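Local coordinates for protein transcriptional regulator, Crp/Fnr family (Eubacterium rectale ATCC 33656, PDB 3DV8) that probably regulates transcription as a dimeric Crp/Fnr-type factor, joining a cyclic nucleotide-binding-like domain to a helix-turn-helix domain expected to bind DNA, at residues Q54-L60 with V93-K99; Y70-D76 with R132-V136. The contacts are given in a common frame with arbitrary orientation. Residue numbers count along the deposited sequence, not the author numbering.

In the fold
From the N terminus the chain first enters contact 1 at strand 55-60, then turns back through strand 66-72 into the first segment of contact 2. It goes on to strand 94-97, which closes contact 1 across a 32-residue excursion without helix, and helix 119-145 closes contact 2 across 55 residues. The two closures cross rather than nest. Strands 94-97, 55-60 and 66-72 are neighbours in one antiparallel sheet of the beta-roll, so contact 1 is made within the sheet, whereas contact 2 lays its edge strand against the long dimerisation helix. They meet directly: Glu98 OE1 lies 2.8 Å from Arg71 NE in a salt bridge, and the centres of the two contacts are about 11 Å apart.

Contact 1: residues Q54-L60 with V93-K99; sequences QLRTYIL and VTIEAEK
The largely apolar face of Leu55, Thr57, Ile95 and Ala97 is probably turned into the roll: Leu55 (mt) sets CB 4.2 Å from Ile95 CG2 and CD2 4.1 Å from Ala97 CB. The axes of antiparallel strands 55-60 and 94-97 approach to 4.6 Å, their N-to-C directions 159° apart. Leu55-Ala97 and Thr57-Ile95 are non-hydrogen-bonded pairs, Arg56-Glu96 and Tyr58-Thr94 hydrogen-bonded: Arg56 N-Glu96 O 2.8 Å, Glu96 N-Arg56 O 3.1 Å, Tyr58 N-Thr94 O 2.8 Å, Thr94 N-Tyr58 O 2.7 Å. Chi1 p tips the Tyr58 ring over Thr94 CB, 3.9 Å from the ring centroid (CH-pi). Arg56 NH1 and Glu96 OE2 (3.3 Å) form a salt bridge whose hydrogen bond is weak; Arg56 NE is hydrogen-bonded to Thr68 OG1. Outermost, Gln54 NE2 donates to Glu98 OE1 (2.6 Å), Lys99 NZ to Gln54 OE1 (2.7 Å) and Glu98 N to Gln54 O (2.8 Å). This cyclic nucleotide-binding-type sheet thus has a mostly apolar face and a polar, partly charged one touching helix 172-179 of the helix-turn-helix domain.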
loop_
_atom_site.group_PDB
_atom_site.type_symbol
_atom_site.label_atom_id
_atom_site.label_comp_id
_atom_site.label_asym_id
_atom_site.label_seq_id
_atom_site.Cartn_x
_atom_site.Cartn_y
_atom_site.Cartn_z
ATOM N N GLN A 54 10.695 -2.156 -19.510
ATOM C CA GLN A 54 10.734 -1.954 -18.067
ATOM C C GLN A 54 10.158 -0.581 -17.683
ATOM O O GLN A 54 10.626 0.449 -18.183
ATOM C CB GLN A 54 12.179 -2.105 -17.587
ATOM C CG GLN A 54 12.363 -2.130 -16.063
ATOM C CD GLN A 54 13.822 -2.305 -15.658
ATOM O OE1 GLN A 54 14.529 -3.168 -16.181
ATOM N NE2 GLN A 54 14.269 -1.494 -14.719
ATOM N N LEU A 55 9.118 -0.599 -16.832
ATOM C CA LEU A 55 8.443 0.601 -16.322
ATOM C C LEU A 55 8.673 0.707 -14.821
ATOM O O LEU A 55 8.857 -0.306 -14.128
ATOM C CB LEU A 55 6.939 0.576 -16.608
ATOM C CG LEU A 55 6.487 0.486 -18.071
ATOM C CD1 LEU A 55 4.951 0.478 -18.135
ATOM C CD2 LEU A 55 7.067 1.626 -18.930
ATOM N N ARG A 56 8.642 1.941 -14.334
ATOM C CA ARG A 56 8.873 2.246 -12.939
ATOM C C ARG A 56 7.759 3.145 -12.380
ATOM O O ARG A 56 7.620 4.296 -12.821
ATOM C CB ARG A 56 10.206 2.969 -12.851
ATOM C CG ARG A 56 10.668 3.322 -11.451
ATOM C CD ARG A 56 11.344 4.673 -11.426
ATOM N NE ARG A 56 11.596 5.108 -10.054
ATOM C CZ ARG A 56 11.942 6.338 -9.688
ATOM N NH1 ARG A 56 12.014 7.322 -10.573
ATOM N NH2 ARG A 56 12.149 6.587 -8.400
ATOM N N THR A 57 6.990 2.616 -11.412
ATOM C CA THR A 57 5.944 3.369 -10.718
ATOM C C THR A 57 6.569 3.943 -9.451
ATOM O O THR A 57 7.144 3.213 -8.665
ATOM C CB THR A 57 4.735 2.509 -10.388
ATOM O OG1 THR A 57 4.177 2.044 -11.616
ATOM C CG2 THR A 57 3.667 3.314 -9.618
ATOM N N TYR A 58 6.472 5.260 -9.286
ATOM C CA TYR A 58 7.028 5.957 -8.131
ATOM C C TYR A 58 6.177 7.149 -7.696
ATOM O O TYR A 58 5.215 7.546 -8.384
ATOM C CB TYR A 58 8.470 6.395 -8.427
ATOM C CG TYR A 58 8.673 7.450 -9.517
ATOM C CD1 TYR A 58 8.512 7.135 -10.879
ATOM C CD2 TYR A 58 9.102 8.745 -9.191
ATOM C CE1 TYR A 58 8.732 8.098 -11.888
ATOM C CE2 TYR A 58 9.319 9.712 -10.184
ATOM C CZ TYR A 58 9.137 9.381 -11.531
ATOM O OH TYR A 58 9.352 10.337 -12.495
ATOM N N ILE A 59 6.528 7.687 -6.530
ATOM C CA ILE A 59 5.860 8.854 -5.976
ATOM C C ILE A 59 6.904 9.930 -5.728
ATOM O O ILE A 59 8.062 9.623 -5.476
ATOM C CB ILE A 59 5.002 8.516 -4.724
ATOM C CG1 ILE A 59 5.839 7.932 -3.570
ATOM C CG2 ILE A 59 3.882 7.559 -5.131
ATOM C CD1 ILE A 59 5.040 7.700 -2.298
ATOM N N LEU A 60 6.469 11.182 -5.831
ATOM C CA LEU A 60 7.303 12.361 -5.665
ATOM C C LEU A 60 6.781 13.201 -4.510
ATOM O O LEU A 60 5.576 13.443 -4.428
ATOM C CB LEU A 60 7.274 13.209 -6.954
ATOM C CG LEU A 60 8.310 12.951 -8.051
ATOM C CD1 LEU A 60 7.797 13.426 -9.396
ATOM C CD2 LEU A 60 9.634 13.639 -7.704
ATOM N N VAL A 93 0.462 8.596 -8.662
ATOM C CA VAL A 93 1.748 7.955 -8.912
ATOM C C VAL A 93 2.279 8.423 -10.261
ATOM O O VAL A 93 1.494 8.835 -11.127
ATOM C CB VAL A 93 1.628 6.392 -8.915
ATOM C CG1 VAL A 93 1.103 5.884 -7.568
ATOM C CG2 VAL A 93 0.745 5.889 -10.067
ATOM N N THR A 94 3.603 8.379 -10.416
ATOM C CA THR A 94 4.272 8.696 -11.674
ATOM C C THR A 94 4.829 7.373 -12.222
ATOM O O THR A 94 5.447 6.601 -11.481
ATOM C CB THR A 94 5.354 9.780 -11.497
ATOM O OG1 THR A 94 4.727 10.972 -11.007
ATOM C CG2 THR A 94 6.058 10.100 -12.828
ATOM N N ILE A 95 4.563 7.105 -13.506
ATOM C CA ILE A 95 5.027 5.892 -14.191
ATOM C C ILE A 95 5.896 6.341 -15.363
ATOM O O ILE A 95 5.473 7.207 -16.150
ATOM C CB ILE A 95 3.870 4.997 -14.702
ATOM C CG1 ILE A 95 2.822 4.756 -13.592
ATOM C CG2 ILE A 95 4.427 3.667 -15.195
ATOM C CD1 ILE A 95 1.554 4.092 -14.069
ATOM N N GLU A 96 7.104 5.777 -15.457
ATOM C CA GLU A 96 8.042 6.110 -16.532
ATOM C C GLU A 96 8.802 4.885 -17.040
ATOM O O GLU A 96 8.944 3.900 -16.310
ATOM C CB GLU A 96 9.026 7.182 -16.049
ATOM C CG GLU A 96 10.025 6.700 -14.990
ATOM C CD GLU A 96 10.953 7.784 -14.471
ATOM O OE1 GLU A 96 10.662 8.988 -14.630
ATOM O OE2 GLU A 96 11.982 7.410 -13.877
ATOM N N ALA A 97 9.313 4.981 -18.272
ATOM C CA ALA A 97 10.093 3.905 -18.905
ATOM C C ALA A 97 11.559 3.944 -18.444
ATOM O O ALA A 97 12.255 4.934 -18.686
ATOM C CB ALA A 97 10.023 4.021 -20.444
ATOM N N GLU A 98 12.014 2.882 -17.781
ATOM C CA GLU A 98 13.435 2.746 -17.374
ATOM C C GLU A 98 14.343 2.245 -18.495
ATOM O O GLU A 98 15.556 2.439 -18.435
ATOM C CB GLU A 98 13.595 1.842 -16.159
ATOM C CG GLU A 98 13.204 2.501 -14.893
ATOM C CD GLU A 98 13.534 1.643 -13.706
ATOM O OE1 GLU A 98 13.033 0.490 -13.632
ATOM O OE2 GLU A 98 14.286 2.144 -12.847
ATOM N N LYS A 99 13.757 1.521 -19.443
ATOM C CA LYS A 99 14.414 1.075 -20.669
ATOM C C LYS A 99 13.410 1.351 -21.772
ATOM O O LYS A 99 12.239 1.652 -21.467
ATOM C CB LYS A 99 14.740 -0.410 -20.594
ATOM C CG LYS A 99 15.764 -0.750 -19.509
ATOM C CD LYS A 99 16.104 -2.234 -19.543
ATOM C CE LYS A 99 17.274 -2.568 -18.641
ATOM N NZ LYS A 99 16.930 -2.410 -17.231
#

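Contact 2: residues Y70-D76 with R132-V136; sequences YRLFDMD and RFSDV
Strand 70-72 passes helix 132-136 with axes 9.5 Å apart at closest and N-to-C directions 138° apart; Tyr70 and Asp135 bring their CA atoms to 6.4 Å. Phe73 to Asp76 forms a type II beta turn, with Asp76 N bonded to Phe73 O (3.2 Å) and Met75, a selenomethionine, at phi/psi 78/-11.

For packing, Tyr70, chi1 p, points toward the helix and offers a ring face to Arg132, whose CD lies 3.9 Å from the Tyr70 centroid (CH-pi). Val136 CG2 meets the ring edge, 4.4 Å from Tyr70 CD2. Leu72 (mt) places CD2 over a face of the Arg132 guanidinium, 3.5 Å from NE. Arginine suits this place because its chain, mm at chi1 and chi2, has aliphatic length for the tyrosine and a flat head for the leucine.

The charges form a network. Arg132 NH1 makes a salt bridge with a weak hydrogen bond to Asp135 OD2 (3.3 Å), and NH2 a long salt bridge to Asp76 OD1 (3.7 Å); NH2 also donates to Met77 O. Asp76 OD2 accepts from Phe73 N (2.9 Å).

Phe133 points away and stacks on Phe133 of the second subunit, as befits the central dimerisation helix of Crp/Fnr proteins. No hydrogen bond joins the two segments, so strand and helix meet through packing and a buried arginine whose charge is met by Asp135, more distantly by Asp76, and by the Met77 carbonyl.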
loop_
_atom_site.group_PDB
_atom_site.type_symbol
_atom_site.label_atom_id
_atom_site.label_comp_id
_atom_site.label_asym_id
_atom_site.label_seq_id
_atom_site.Cartn_x
_atom_site.Cartn_y
_atom_site.Cartn_z
ATOM N N TYR A 70 7.076 0.043 -7.213
ATOM C CA TYR A 70 7.308 -1.253 -7.853
ATOM C C TYR A 70 7.750 -1.038 -9.288
ATOM O O TYR A 70 7.660 0.078 -9.817
ATOM C CB TYR A 70 6.026 -2.113 -7.836
ATOM C CG TYR A 70 4.824 -1.428 -8.458
ATOM C CD1 TYR A 70 4.571 -1.523 -9.832
ATOM C CD2 TYR A 70 3.945 -0.664 -7.668
ATOM C CE1 TYR A 70 3.483 -0.871 -10.416
ATOM C CE2 TYR A 70 2.841 -0.015 -8.233
ATOM C CZ TYR A 70 2.621 -0.116 -9.615
ATOM O OH TYR A 70 1.540 0.513 -10.189
ATOM N N ARG A 71 8.208 -2.122 -9.905
ATOM C CA ARG A 71 8.600 -2.146 -11.310
ATOM C C ARG A 71 7.732 -3.151 -12.075
ATOM O O ARG A 71 7.316 -4.178 -11.526
ATOM C CB ARG A 71 10.075 -2.504 -11.450
ATOM C CG ARG A 71 11.028 -1.357 -11.148
ATOM C CD ARG A 71 12.445 -1.895 -10.998
ATOM N NE ARG A 71 13.514 -0.922 -11.229
ATOM C CZ ARG A 71 14.810 -1.140 -10.971
ATOM N NH1 ARG A 71 15.239 -2.256 -10.374
ATOM N NH2 ARG A 71 15.699 -0.200 -11.261
ATOM N N LEU A 72 7.463 -2.819 -13.338
ATOM C CA LEU A 72 6.719 -3.666 -14.265
ATOM C C LEU A 72 7.691 -4.060 -15.391
ATOM O O LEU A 72 8.407 -3.203 -15.920
ATOM C CB LEU A 72 5.504 -2.915 -14.812
ATOM C CG LEU A 72 4.468 -2.391 -13.808
ATOM C CD1 LEU A 72 3.408 -1.621 -14.564
ATOM C CD2 LEU A 72 3.823 -3.517 -12.992
ATOM N N PHE A 73 7.716 -5.354 -15.729
ATOM C CA PHE A 73 8.606 -5.935 -16.765
ATOM C C PHE A 73 7.777 -6.514 -17.925
ATOM O O PHE A 73 6.574 -6.252 -18.003
ATOM C CB PHE A 73 9.483 -7.011 -16.112
ATOM C CG PHE A 73 10.316 -6.497 -14.984
ATOM C CD1 PHE A 73 11.534 -5.858 -15.242
ATOM C CD2 PHE A 73 9.887 -6.639 -13.664
ATOM C CE1 PHE A 73 12.328 -5.373 -14.197
ATOM C CE2 PHE A 73 10.670 -6.160 -12.598
ATOM C CZ PHE A 73 11.897 -5.526 -12.862
ATOM N N ASP A 74 8.417 -7.272 -18.828
ATOM C CA ASP A 74 7.734 -7.937 -19.964
ATOM C C ASP A 74 6.564 -8.770 -19.433
ATOM O O ASP A 74 6.725 -9.450 -18.429
ATOM C CB ASP A 74 8.688 -8.869 -20.753
ATOM C CG ASP A 74 9.905 -8.143 -21.347
ATOM O OD1 ASP A 74 10.184 -6.985 -20.973
ATOM O OD2 ASP A 74 10.603 -8.732 -22.194
HETATM N N MSE A 75 5.402 -8.658 -20.083
HETATM C CA MSE A 75 4.137 -9.369 -19.735
HETATM C C MSE A 75 3.305 -8.834 -18.561
HETATM O O MSE A 75 2.167 -9.269 -18.399
HETATM C CB MSE A 75 4.327 -10.887 -19.609
HETATM C CG MSE A 75 4.679 -11.538 -20.908
HETATM SE SE MSE A 75 5.332 -13.297 -20.634
HETATM C CE MSE A 75 7.185 -12.831 -19.864
ATOM N N ASP A 76 3.841 -7.910 -17.760
ATOM C CA ASP A 76 3.066 -7.276 -16.686
ATOM C C ASP A 76 2.003 -6.350 -17.272
ATOM O O ASP A 76 2.059 -5.984 -18.450
ATOM C CB ASP A 76 3.956 -6.457 -15.718
ATOM C CG ASP A 76 4.627 -7.302 -14.651
ATOM O OD1 ASP A 76 3.951 -8.174 -14.061
ATOM O OD2 ASP A 76 5.811 -7.044 -14.340
ATOM N N ARG A 132 -0.373 -5.392 -6.805
ATOM C CA ARG A 132 0.289 -4.087 -6.632
ATOM C C ARG A 132 0.194 -3.634 -5.156
ATOM O O ARG A 132 1.152 -3.065 -4.627
ATOM C CB ARG A 132 -0.284 -3.037 -7.602
ATOM C CG ARG A 132 -0.271 -3.454 -9.109
ATOM C CD ARG A 132 1.090 -3.487 -9.786
ATOM N NE ARG A 132 1.059 -4.268 -11.045
ATOM C CZ ARG A 132 1.527 -5.514 -11.221
ATOM N NH1 ARG A 132 2.138 -6.197 -10.247
ATOM N NH2 ARG A 132 1.420 -6.106 -12.410
ATOM N N PHE A 133 -0.949 -3.912 -4.506
ATOM C CA PHE A 133 -1.154 -3.651 -3.063
ATOM C C PHE A 133 -0.098 -4.471 -2.311
ATOM O O PHE A 133 0.598 -3.929 -1.454
ATOM C CB PHE A 133 -2.558 -4.097 -2.601
ATOM C CG PHE A 133 -3.080 -3.430 -1.327
ATOM C CD1 PHE A 133 -2.248 -2.938 -0.306
ATOM C CD2 PHE A 133 -4.465 -3.399 -1.116
ATOM C CE1 PHE A 133 -2.788 -2.365 0.841
ATOM C CE2 PHE A 133 -5.012 -2.844 0.033
ATOM C CZ PHE A 133 -4.177 -2.327 1.019
ATOM N N SER A 134 0.028 -5.760 -2.657
ATOM C CA SER A 134 1.037 -6.642 -2.051
ATOM C C SER A 134 2.472 -6.124 -2.288
ATOM O O SER A 134 3.267 -6.150 -1.348
ATOM C CB SER A 134 0.904 -8.093 -2.538
ATOM O OG SER A 134 -0.385 -8.620 -2.285
ATOM N N ASP A 135 2.780 -5.636 -3.504
ATOM C CA ASP A 135 4.106 -5.039 -3.825
ATOM C C ASP A 135 4.419 -3.872 -2.878
ATOM O O ASP A 135 5.497 -3.807 -2.277
ATOM C CB ASP A 135 4.182 -4.495 -5.273
ATOM C CG ASP A 135 4.102 -5.579 -6.346
ATOM O OD1 ASP A 135 4.414 -6.750 -6.064
ATOM O OD2 ASP A 135 3.749 -5.246 -7.502
ATOM N N VAL A 136 3.456 -2.959 -2.758
ATOM C CA VAL A 136 3.560 -1.812 -1.854
ATOM C C VAL A 136 3.646 -2.230 -0.368
ATOM O O VAL A 136 4.299 -1.551 0.423
ATOM C CB VAL A 136 2.409 -0.805 -2.115
ATOM C CG1 VAL A 136 2.356 0.246 -1.054
ATOM C CG2 VAL A 136 2.574 -0.163 -3.506
#